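Local coordinates for protein glutathione S-transferase (Bombyx mori, PDB 5ZFG) that probably conjugates glutathione to electrophilic compounds and metabolises the insecticide diazinon in the silkworm, at residues K131-L136 and S178-I183; S166-E171 and K185-F190; S16-L21 and W198-S203. All blocks are in the same frame, centred on the assembly; numbering follows the deposited sequence. Where two conformers were deposited one is given.

Contact 1. Residues K131-L136 and S178-I183; sequences KVHISL and SKYTKI
His133 and Tyr180 meet rim to rim in the all-helical C-terminal domain of the glutathione transferase fold, where helix 126-146 packs against the start of helix 181-193 and Tyr180 holds the N-cap position. His133 ND1 and Tyr180 OH share a hydrogen bond of 2.8 Å in which either could be the donor. The hydroxyl lies at the edge of the imidazole, near its plane, and the two rings are turned 33° apart. Tyr180 CG, anti to its carbonyl carbon (chi1 -61°), starts the ring toward helix 126-146. Leu136 takes one face of the phenol: its CB stands 3.5 Å above the plane of the Tyr180 ring, over the centre, in a CH-pi contact. Tyrosine suits this place because its face receives an aliphatic chain and its hydroxyl a polar partner. Lys179 crosses His133 at about a right angle, with its CE 3.7 Å from the imidazole CE1. Its nearby amine would probably disfavour a protonated imidazole. Deeper in, Leu136 CD2 meets Ile183 CD1 at 3.7 Å, an apolar pair suited to burial. Further out, Phe175 meets the His133 ring, and Glu140 fixes the helix start, its OE2 accepting from Lys182 N and its OE1 from Ile183 N.

Contact 2. Residues S166-E171 and K185-F190; sequences STMTLE and KWYNDF
Thr167 and Tyr187 mark the closest backbone approach, 7.7 Å between their CA atoms, where the segments of helices 160-172 and 181-193 cross nearly perpendicularly (-93°) with their axes 11.4 Å apart. The crossing lies inside the helical C-terminal domain of the transferase fold, and Tyr187 bridges the helices, touching Thr167, Met168 and Glu171. Thr167 CG2, anti to its backbone N, sits 3.6 Å above one face of the Tyr187 ring, offset toward the rim, as a CH-pi contact. A threonine suits this position because its other branch, OG1, serves polar partners, bonding to Tyr106 OH and Leu163 O. At the far end of the phenol, Tyr187 OH donates to Glu171 OE1 over a short 2.5 Å, and OE1 accepts with its anti lone pair; the carboxylate plane stands 75° from the ring. Lys191 forms a salt bridge with the same oxygen and would be expected to stabilise its charge. Replacing Tyr187 by a phenylalanine would probably leave Glu171 OE1 without its phenolic donor and the carboxylate freer to turn away from Lys191. Phe177 packs edge-to-face with Tyr187. Trp186, anchored through NE1 to Asp160 OD1, brings its CZ3 edge to within 3.7 Å of Thr167 OG1.

Contact 3. Residues S16-L21 and W198-S203; sequences SVRQAL and WKISES. With EDO (1,2-ethanediol), chain G.
Gln19 and Ile200 lie nearest across this pair of helix segments, their CA atoms 7.0 Å apart; the two helix segments run nearly antiparallel, at 158°, and their axes come within 9.6 Å. Ile200 points toward helix 12-23 and meets it with two branches. Its CG2 lies over one face of the Arg18 guanidinium, offset toward the rim and 3.7 Å from Arg18 CZ. Its CD1 rests against the aliphatic CG of Gln19 at 3.9 Å. A branched aliphatic side chain suits the spot because it offers an apolar surface to both a flat cation and a methylene chain. This is the interface between domains: helix 12-23 belongs to the thioredoxin-like N-terminal domain and helix 195-208 to the helical C-terminal one. The chain of Gln19 is extended beyond CG, and its amide is held by the C-terminal domain, NE2 donating to Leu197 O and OE1 accepting from Asn165 ND2. Asn165 OD1 in turn accepts from Ser201 OG, so one asparagine positions polar groups from both helices. Arg18 is bent at chi3 (50°), which places NE to donate to O1 of a 1,2-ethanediol, probably from the crystallisation liquor, at 3.0 Å. At the other end of the guanidinium a water links the two segments: it accepts from Arg18 NH1 and donates to Ile200 O at 2.6 Å.

Contacts 1 and 2 lie within the helical C-terminal domain and share helix 181-193, whose start serves the first and whose middle serves the second. Leu170 joins them by packing on Val132 and Leu136. Contact 3 instead joins that domain to the N-terminal one. It touches contact 2 mainly through Trp198, whose CH2 meets the Tyr187 hydroxyl, but has no touch with contact 1. Contact 2 is the most thoroughly buried of the three; contacts 1 and 3 reach nearer the surface. A tyrosine face and hydroxyl serve both intradomain contacts, with a histidine or a carboxylate as polar mate, whereas the domain interface sets an isoleucine against a guanidinium and a glutamine, beside amide bonds and a water.

Contact 1. Residues K131-L136 and S178-I183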
loop_
_atom_site.group_PDB
_atom_site.type_symbol
_atom_site.label_atom_id
_atom_site.label_comp_id
_atom_site.label_asym_id
_atom_site.label_seq_id
_atom_site.Cartn_x
_atom_site.Cartn_y
_atom_site.Cartn_z
ATOM N N LYS B 131 -18.651 -9.148 1.603
ATOM C CA LYS B 131 -17.461 -8.378 1.279
ATOM C C LYS B 131 -16.425 -9.228 0.553
ATOM O O LYS B 131 -15.682 -8.705 -0.285
ATOM C CB LYS B 131 -16.892 -7.750 2.551
ATOM C CG LYS B 131 -17.725 -6.539 3.050
ATOM C CD LYS B 131 -17.204 -6.001 4.364
ATOM C CE LYS B 131 -18.109 -4.906 4.934
ATOM N NZ LYS B 131 -17.850 -3.567 4.348
ATOM N N VAL B 132 -16.370 -10.535 0.837
ATOM C CA VAL B 132 -15.545 -11.426 0.024
ATOM C C VAL B 132 -16.006 -11.377 -1.426
ATOM O O VAL B 132 -15.198 -11.236 -2.353
ATOM C CB VAL B 132 -15.587 -12.868 0.563
ATOM C CG1 VAL B 132 -14.919 -13.805 -0.428
ATOM C CG2 VAL B 132 -14.929 -12.957 1.932
ATOM N N HIS B 133 -17.320 -11.470 -1.642
ATOM C CA HIS B 133 -17.814 -11.475 -3.016
ATOM C C HIS B 133 -17.590 -10.132 -3.703
ATOM O O HIS B 133 -17.346 -10.094 -4.912
ATOM C CB HIS B 133 -19.295 -11.884 -3.038
ATOM C CG HIS B 133 -19.496 -13.364 -2.919
ATOM N ND1 HIS B 133 -19.194 -14.236 -3.941
ATOM C CD2 HIS B 133 -19.919 -14.129 -1.882
ATOM C CE1 HIS B 133 -19.447 -15.475 -3.552
ATOM N NE2 HIS B 133 -19.887 -15.438 -2.307
ATOM N N ILE B 134 -17.651 -9.024 -2.963
ATOM C CA ILE B 134 -17.373 -7.729 -3.579
ATOM C C ILE B 134 -15.911 -7.639 -4.022
ATOM O O ILE B 134 -15.611 -7.134 -5.115
ATOM C CB ILE B 134 -17.764 -6.589 -2.617
ATOM C CG1 ILE B 134 -19.291 -6.498 -2.524
ATOM C CG2 ILE B 134 -17.201 -5.265 -3.100
ATOM C CD1 ILE B 134 -19.798 -5.933 -1.225
ATOM N N SER B 135 -14.983 -8.165 -3.210
ATOM C CA SER B 135 -13.566 -8.143 -3.576
ATOM C C SER B 135 -13.302 -8.996 -4.807
ATOM O O SER B 135 -12.561 -8.589 -5.712
ATOM C CB SER B 135 -12.707 -8.630 -2.413
ATOM O OG SER B 135 -12.816 -7.770 -1.300
ATOM N N LEU B 136 -13.871 -10.210 -4.836
ATOM C CA LEU B 136 -13.766 -11.041 -6.023
ATOM C C LEU B 136 -14.368 -10.335 -7.228
ATOM O O LEU B 136 -13.783 -10.346 -8.319
ATOM C CB LEU B 136 -14.457 -12.387 -5.775
ATOM C CG LEU B 136 -13.758 -13.246 -4.724
ATOM C CD1 LEU B 136 -14.659 -14.352 -4.214
ATOM C CD2 LEU B 136 -12.464 -13.820 -5.298
ATOM N N SER B 178 -15.610 -20.328 -8.358
ATOM C CA SER B 178 -15.540 -20.661 -9.781
ATOM C C SER B 178 -16.454 -19.789 -10.632
ATOM O O SER B 178 -16.206 -19.641 -11.835
ATOM C CB SER B 178 -15.877 -22.143 -10.005
ATOM O OG SER B 178 -17.159 -22.452 -9.496
ATOM N N LYS B 179 -17.497 -19.202 -10.038
ATOM C CA LYS B 179 -18.346 -18.294 -10.793
ATOM C C LYS B 179 -17.589 -17.052 -11.252
ATOM O O LYS B 179 -18.029 -16.387 -12.197
ATOM C CB LYS B 179 -19.573 -17.901 -9.966
ATOM C CG LYS B 179 -19.321 -16.903 -8.845
ATOM C CD LYS B 179 -20.596 -16.133 -8.499
ATOM C CE LYS B 179 -20.687 -15.810 -7.012
ATOM N NZ LYS B 179 -22.079 -15.434 -6.597
ATOM N N TYR B 180 -16.450 -16.741 -10.624
ATOM C CA TYR B 180 -15.567 -15.662 -11.069
ATOM C C TYR B 180 -14.630 -16.236 -12.125
ATOM O O TYR B 180 -13.496 -16.624 -11.847
ATOM C CB TYR B 180 -14.834 -15.051 -9.879
ATOM C CG TYR B 180 -15.817 -14.464 -8.902
ATOM C CD1 TYR B 180 -16.361 -13.196 -9.115
ATOM C CD2 TYR B 180 -16.252 -15.191 -7.798
ATOM C CE1 TYR B 180 -17.284 -12.659 -8.243
ATOM C CE2 TYR B 180 -17.188 -14.662 -6.915
ATOM C CZ TYR B 180 -17.700 -13.394 -7.152
ATOM O OH TYR B 180 -18.620 -12.833 -6.296
ATOM N N THR B 181 -15.122 -16.249 -13.366
ATOM C CA THR B 181 -14.517 -17.019 -14.451
ATOM C C THR B 181 -13.046 -16.678 -14.646
ATOM O O THR B 181 -12.190 -17.568 -14.728
ATOM C CB THR B 181 -15.287 -16.745 -15.745
ATOM O OG1 THR B 181 -16.651 -17.138 -15.574
ATOM C CG2 THR B 181 -14.678 -17.507 -16.886
ATOM N N LYS B 182 -12.737 -15.389 -14.752
ATOM C CA LYS B 182 -11.375 -14.990 -15.067
ATOM C C LYS B 182 -10.445 -15.195 -13.876
ATOM O O LYS B 182 -9.296 -15.611 -14.054
ATOM C CB LYS B 182 -11.363 -13.540 -15.551
ATOM C CG LYS B 182 -12.310 -13.313 -16.738
ATOM C CD LYS B 182 -12.228 -11.891 -17.265
ATOM C CE LYS B 182 -12.949 -11.752 -18.601
ATOM N NZ LYS B 182 -12.396 -12.667 -19.644
ATOM N N ILE B 183 -10.919 -14.924 -12.656
ATOM C CA ILE B 183 -10.107 -15.233 -11.479
ATOM C C ILE B 183 -9.775 -16.719 -11.447
ATOM O O ILE B 183 -8.610 -17.112 -11.320
ATOM C CB ILE B 183 -10.822 -14.806 -10.185
ATOM C CG1 ILE B 183 -10.955 -13.283 -10.093
ATOM C CG2 ILE B 183 -10.054 -15.320 -8.974
ATOM C CD1 ILE B 183 -11.698 -12.828 -8.832
#

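Contact 2. Residues S166-E171 and K185-F190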
loop_
_atom_site.group_PDB
_atom_site.type_symbol
_atom_site.label_atom_id
_atom_site.label_comp_id
_atom_site.label_asym_id
_atom_site.label_seq_id
_atom_site.Cartn_x
_atom_site.Cartn_y
_atom_site.Cartn_z
ATOM N N SER B 166 -3.684 -14.266 -1.453
ATOM C CA SER B 166 -4.992 -13.963 -0.877
ATOM C C SER B 166 -6.031 -14.984 -1.347
ATOM O O SER B 166 -6.801 -15.529 -0.546
ATOM C CB SER B 166 -5.415 -12.541 -1.253
ATOM O OG SER B 166 -4.530 -11.571 -0.695
ATOM N N THR B 167 -6.057 -15.257 -2.656
ATOM C CA THR B 167 -7.025 -16.197 -3.224
ATOM C C THR B 167 -6.789 -17.614 -2.713
ATOM O O THR B 167 -7.743 -18.385 -2.535
ATOM C CB THR B 167 -6.934 -16.159 -4.754
ATOM O OG1 THR B 167 -7.035 -14.792 -5.209
ATOM C CG2 THR B 167 -8.053 -16.995 -5.382
ATOM N N MET B 168 -5.528 -17.959 -2.462
ATOM C CA MET B 168 -5.197 -19.266 -1.908
ATOM C C MET B 168 -5.920 -19.514 -0.590
ATOM O O MET B 168 -6.311 -20.655 -0.305
ATOM C CB MET B 168 -3.675 -19.384 -1.746
ATOM C CG MET B 168 -3.217 -20.641 -0.970
ATOM S SD MET B 168 -3.238 -20.418 0.824
ATOM C CE MET B 168 -1.783 -19.367 0.977
ATOM N N THR B 169 -6.152 -18.465 0.216
ATOM C CA THR B 169 -6.830 -18.688 1.486
ATOM C C THR B 169 -8.304 -19.020 1.290
ATOM O O THR B 169 -8.902 -19.657 2.164
ATOM C CB THR B 169 -6.703 -17.484 2.421
ATOM O OG1 THR B 169 -7.494 -16.396 1.919
ATOM C CG2 THR B 169 -5.237 -17.055 2.586
ATOM N N LEU B 170 -8.902 -18.611 0.169
ATOM C CA LEU B 170 -10.245 -19.078 -0.145
ATOM C C LEU B 170 -10.225 -20.569 -0.464
ATOM O O LEU B 170 -11.063 -21.333 0.035
ATOM C CB LEU B 170 -10.834 -18.280 -1.311
ATOM C CG LEU B 170 -11.091 -16.802 -0.987
ATOM C CD1 LEU B 170 -11.302 -15.997 -2.266
ATOM C CD2 LEU B 170 -12.291 -16.634 -0.041
ATOM N N GLU B 171 -9.263 -21.010 -1.279
ATOM C CA GLU B 171 -9.169 -22.443 -1.543
ATOM C C GLU B 171 -8.927 -23.226 -0.257
ATOM O O GLU B 171 -9.446 -24.341 -0.097
ATOM C CB GLU B 171 -8.069 -22.755 -2.563
ATOM C CG GLU B 171 -8.040 -24.259 -2.918
ATOM C CD GLU B 171 -6.953 -24.659 -3.913
ATOM O OE1 GLU B 171 -6.221 -23.789 -4.430
ATOM O OE2 GLU B 171 -6.834 -25.876 -4.182
ATOM N N LYS B 185 -9.669 -18.990 -13.742
ATOM C CA LYS B 185 -8.705 -19.358 -14.775
ATOM C C LYS B 185 -7.308 -18.843 -14.443
ATOM O O LYS B 185 -6.327 -19.587 -14.534
ATOM C CB LYS B 185 -9.177 -18.824 -16.130
ATOM C CG LYS B 185 -8.265 -19.134 -17.298
ATOM C CD LYS B 185 -8.028 -20.624 -17.465
ATOM C CE LYS B 185 -7.400 -20.921 -18.828
ATOM N NZ LYS B 185 -7.327 -19.699 -19.689
ATOM N N TRP B 186 -7.201 -17.566 -14.060
ATOM C CA TRP B 186 -5.905 -16.978 -13.717
ATOM C C TRP B 186 -5.236 -17.743 -12.579
ATOM O O TRP B 186 -4.045 -18.081 -12.651
ATOM C CB TRP B 186 -6.114 -15.504 -13.349
ATOM C CG TRP B 186 -5.090 -14.885 -12.426
ATOM C CD1 TRP B 186 -3.874 -14.386 -12.771
ATOM C CD2 TRP B 186 -5.236 -14.652 -11.017
ATOM N NE1 TRP B 186 -3.235 -13.877 -11.663
ATOM C CE2 TRP B 186 -4.053 -14.027 -10.575
ATOM C CE3 TRP B 186 -6.247 -14.917 -10.090
ATOM C CZ2 TRP B 186 -3.858 -13.653 -9.249
ATOM C CZ3 TRP B 186 -6.045 -14.561 -8.770
ATOM C CH2 TRP B 186 -4.855 -13.935 -8.361
ATOM N N TYR B 187 -5.994 -18.018 -11.519
ATOM C CA TYR B 187 -5.460 -18.704 -10.347
ATOM C C TYR B 187 -4.976 -20.104 -10.705
ATOM O O TYR B 187 -3.867 -20.513 -10.331
ATOM C CB TYR B 187 -6.549 -18.746 -9.274
ATOM C CG TYR B 187 -6.209 -19.429 -7.976
ATOM C CD1 TYR B 187 -5.412 -18.812 -7.011
ATOM C CD2 TYR B 187 -6.726 -20.682 -7.692
ATOM C CE1 TYR B 187 -5.140 -19.446 -5.801
ATOM C CE2 TYR B 187 -6.459 -21.310 -6.514
ATOM C CZ TYR B 187 -5.667 -20.707 -5.569
ATOM O OH TYR B 187 -5.425 -21.371 -4.394
ATOM N N ASN B 188 -5.782 -20.848 -11.464
ATOM C CA ASN B 188 -5.381 -22.208 -11.810
ATOM C C ASN B 188 -4.301 -22.241 -12.885
ATOM O O ASN B 188 -3.437 -23.123 -12.847
ATOM C CB ASN B 188 -6.608 -23.016 -12.231
ATOM C CG ASN B 188 -7.431 -23.446 -11.040
ATOM O OD1 ASN B 188 -7.037 -24.342 -10.295
ATOM N ND2 ASN B 188 -8.569 -22.785 -10.830
ATOM N N ASP B 189 -4.316 -21.300 -13.836
ATOM C CA ASP B 189 -3.214 -21.206 -14.790
ATOM C C ASP B 189 -1.888 -20.927 -14.090
ATOM O O ASP B 189 -0.830 -21.379 -14.552
ATOM C CB ASP B 189 -3.479 -20.105 -15.820
ATOM C CG ASP B 189 -4.472 -20.520 -16.896
ATOM O OD1 ASP B 189 -4.955 -21.675 -16.888
ATOM O OD2 ASP B 189 -4.775 -19.662 -17.748
ATOM N N PHE B 190 -1.919 -20.170 -12.989
ATOM C CA PHE B 190 -0.686 -19.886 -12.261
ATOM C C PHE B 190 -0.047 -21.173 -11.751
ATOM O O PHE B 190 1.174 -21.362 -11.870
ATOM C CB PHE B 190 -0.973 -18.916 -11.108
ATOM C CG PHE B 190 0.211 -18.664 -10.218
ATOM C CD1 PHE B 190 1.174 -17.722 -10.566
ATOM C CD2 PHE B 190 0.361 -19.366 -9.026
ATOM C CE1 PHE B 190 2.279 -17.487 -9.737
ATOM C CE2 PHE B 190 1.457 -19.141 -8.198
ATOM C CZ PHE B 190 2.417 -18.199 -8.560
#

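Contact 3. Residues S16-L21 and W198-S203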
loop_
_atom_site.group_PDB
_atom_site.type_symbol
_atom_site.label_atom_id
_atom_site.label_comp_id
_atom_site.label_asym_id
_atom_site.label_seq_id
_atom_site.Cartn_x
_atom_site.Cartn_y
_atom_site.Cartn_z
ATOM N N SER B 16 4.530 -14.188 -0.584
ATOM C CA SER B 16 4.674 -13.381 -1.792
ATOM C C SER B 16 6.118 -12.936 -1.981
ATOM O O SER B 16 6.635 -12.939 -3.107
ATOM C CB SER B 16 3.749 -12.163 -1.719
ATOM O OG SER B 16 2.398 -12.552 -1.637
ATOM N N VAL B 17 6.776 -12.531 -0.894
ATOM C CA VAL B 17 8.162 -12.097 -1.001
ATOM C C VAL B 17 9.048 -13.281 -1.382
ATOM O O VAL B 17 9.942 -13.157 -2.225
ATOM C CB VAL B 17 8.641 -11.422 0.297
ATOM C CG1 VAL B 17 10.147 -11.126 0.233
ATOM C CG2 VAL B 17 7.877 -10.097 0.561
ATOM N N ARG B 18 8.773 -14.457 -0.822
ATOM C CA ARG B 18 9.592 -15.617 -1.181
ATOM C C ARG B 18 9.433 -15.976 -2.654
ATOM O O ARG B 18 10.424 -16.274 -3.330
ATOM C CB ARG B 18 9.251 -16.802 -0.276
ATOM C CG ARG B 18 9.753 -16.593 1.155
ATOM C CD ARG B 18 9.213 -17.641 2.133
ATOM N NE ARG B 18 9.438 -18.966 1.575
ATOM C CZ ARG B 18 8.627 -20.004 1.731
ATOM N NH1 ARG B 18 7.531 -19.911 2.468
ATOM N NH2 ARG B 18 8.919 -21.149 1.137
ATOM N N GLN B 19 8.200 -15.960 -3.169
ATOM C CA GLN B 19 7.970 -16.256 -4.580
ATOM C C GLN B 19 8.724 -15.279 -5.479
ATOM O O GLN B 19 9.378 -15.692 -6.444
ATOM C CB GLN B 19 6.473 -16.237 -4.884
ATOM C CG GLN B 19 5.718 -17.369 -4.206
ATOM C CD GLN B 19 4.247 -17.229 -4.413
ATOM O OE1 GLN B 19 3.687 -16.137 -4.234
ATOM N NE2 GLN B 19 3.595 -18.320 -4.799
ATOM N N ALA B 20 8.687 -13.983 -5.155
ATOM C CA ALA B 20 9.433 -13.012 -5.947
ATOM C C ALA B 20 10.940 -13.287 -5.910
ATOM O O ALA B 20 11.615 -13.229 -6.946
ATOM C CB ALA B 20 9.142 -11.592 -5.457
ATOM N N LEU B 21 11.491 -13.545 -4.717
ATOM C CA LEU B 21 12.922 -13.827 -4.612
ATOM C C LEU B 21 13.293 -15.058 -5.428
ATOM O O LEU B 21 14.324 -15.068 -6.110
ATOM C CB LEU B 21 13.323 -14.019 -3.151
ATOM C CG LEU B 21 13.368 -12.764 -2.269
ATOM C CD1 LEU B 21 13.246 -13.168 -0.802
ATOM C CD2 LEU B 21 14.646 -11.944 -2.525
ATOM N N TRP B 198 4.039 -22.026 -7.087
ATOM C CA TRP B 198 2.822 -22.465 -6.417
ATOM C C TRP B 198 3.143 -23.391 -5.248
ATOM O O TRP B 198 2.429 -23.385 -4.242
ATOM C CB TRP B 198 1.859 -23.143 -7.410
ATOM C CG TRP B 198 0.769 -23.829 -6.662
ATOM C CD1 TRP B 198 0.614 -25.176 -6.481
ATOM C CD2 TRP B 198 -0.262 -23.200 -5.889
ATOM N NE1 TRP B 198 -0.468 -25.422 -5.668
ATOM C CE2 TRP B 198 -1.024 -24.227 -5.293
ATOM C CE3 TRP B 198 -0.624 -21.868 -5.654
ATOM C CZ2 TRP B 198 -2.125 -23.965 -4.481
ATOM C CZ3 TRP B 198 -1.721 -21.611 -4.847
ATOM C CH2 TRP B 198 -2.453 -22.653 -4.267
ATOM N N LYS B 199 4.242 -24.157 -5.332
ATOM C CA LYS B 199 4.626 -25.009 -4.205
ATOM C C LYS B 199 4.770 -24.215 -2.917
ATOM O O LYS B 199 4.486 -24.737 -1.834
ATOM C CB LYS B 199 5.944 -25.727 -4.499
ATOM C CG LYS B 199 5.797 -27.140 -5.023
ATOM C CD LYS B 199 7.115 -27.895 -4.889
ATOM C CE LYS B 199 6.962 -29.360 -5.264
ATOM N NZ LYS B 199 7.107 -29.536 -6.735
ATOM N N ILE B 200 5.245 -22.971 -3.012
ATOM C CA ILE B 200 5.367 -22.108 -1.838
ATOM C C ILE B 200 3.985 -21.799 -1.263
ATOM O O ILE B 200 3.765 -21.887 -0.049
ATOM C CB ILE B 200 6.141 -20.825 -2.210
ATOM C CG1 ILE B 200 7.587 -21.163 -2.588
ATOM C CG2 ILE B 200 6.126 -19.821 -1.045
ATOM C CD1 ILE B 200 8.355 -20.008 -3.220
ATOM N N SER B 201 3.030 -21.450 -2.131
ATOM C CA SER B 201 1.658 -21.219 -1.670
ATOM C C SER B 201 1.029 -22.500 -1.136
ATOM O O SER B 201 0.309 -22.481 -0.129
ATOM C CB SER B 201 0.808 -20.667 -2.813
ATOM O OG SER B 201 1.340 -19.485 -3.370
ATOM N N GLU B 202 1.291 -23.624 -1.803
ATOM C CA GLU B 202 0.624 -24.870 -1.443
ATOM C C GLU B 202 1.055 -25.353 -0.067
ATOM O O GLU B 202 0.237 -25.861 0.703
ATOM C CB GLU B 202 0.913 -25.936 -2.495
ATOM C CG GLU B 202 0.033 -27.167 -2.368
ATOM C CD GLU B 202 0.326 -28.158 -3.468
ATOM O OE1 GLU B 202 1.433 -28.739 -3.449
ATOM O OE2 GLU B 202 -0.530 -28.325 -4.366
ATOM N N SER B 203 2.334 -25.204 0.264
ATOM C CA SER B 203 2.802 -25.614 1.585
ATOM C C SER B 203 2.085 -24.840 2.686
ATOM O O SER B 203 1.711 -25.409 3.719
ATOM C CB SER B 203 4.315 -25.423 1.680
ATOM O OG SER B 203 4.789 -25.685 2.986
HETATM C C1 EDO G . 11.460 -20.461 -1.019
HETATM O O1 EDO G . 11.929 -20.030 0.269
HETATM C C2 EDO G . 11.218 -21.972 -1.076
HETATM O O2 EDO G . 11.594 -22.493 -2.374
HETATM O O HOH W 1 5.641 -22.182 1.674
#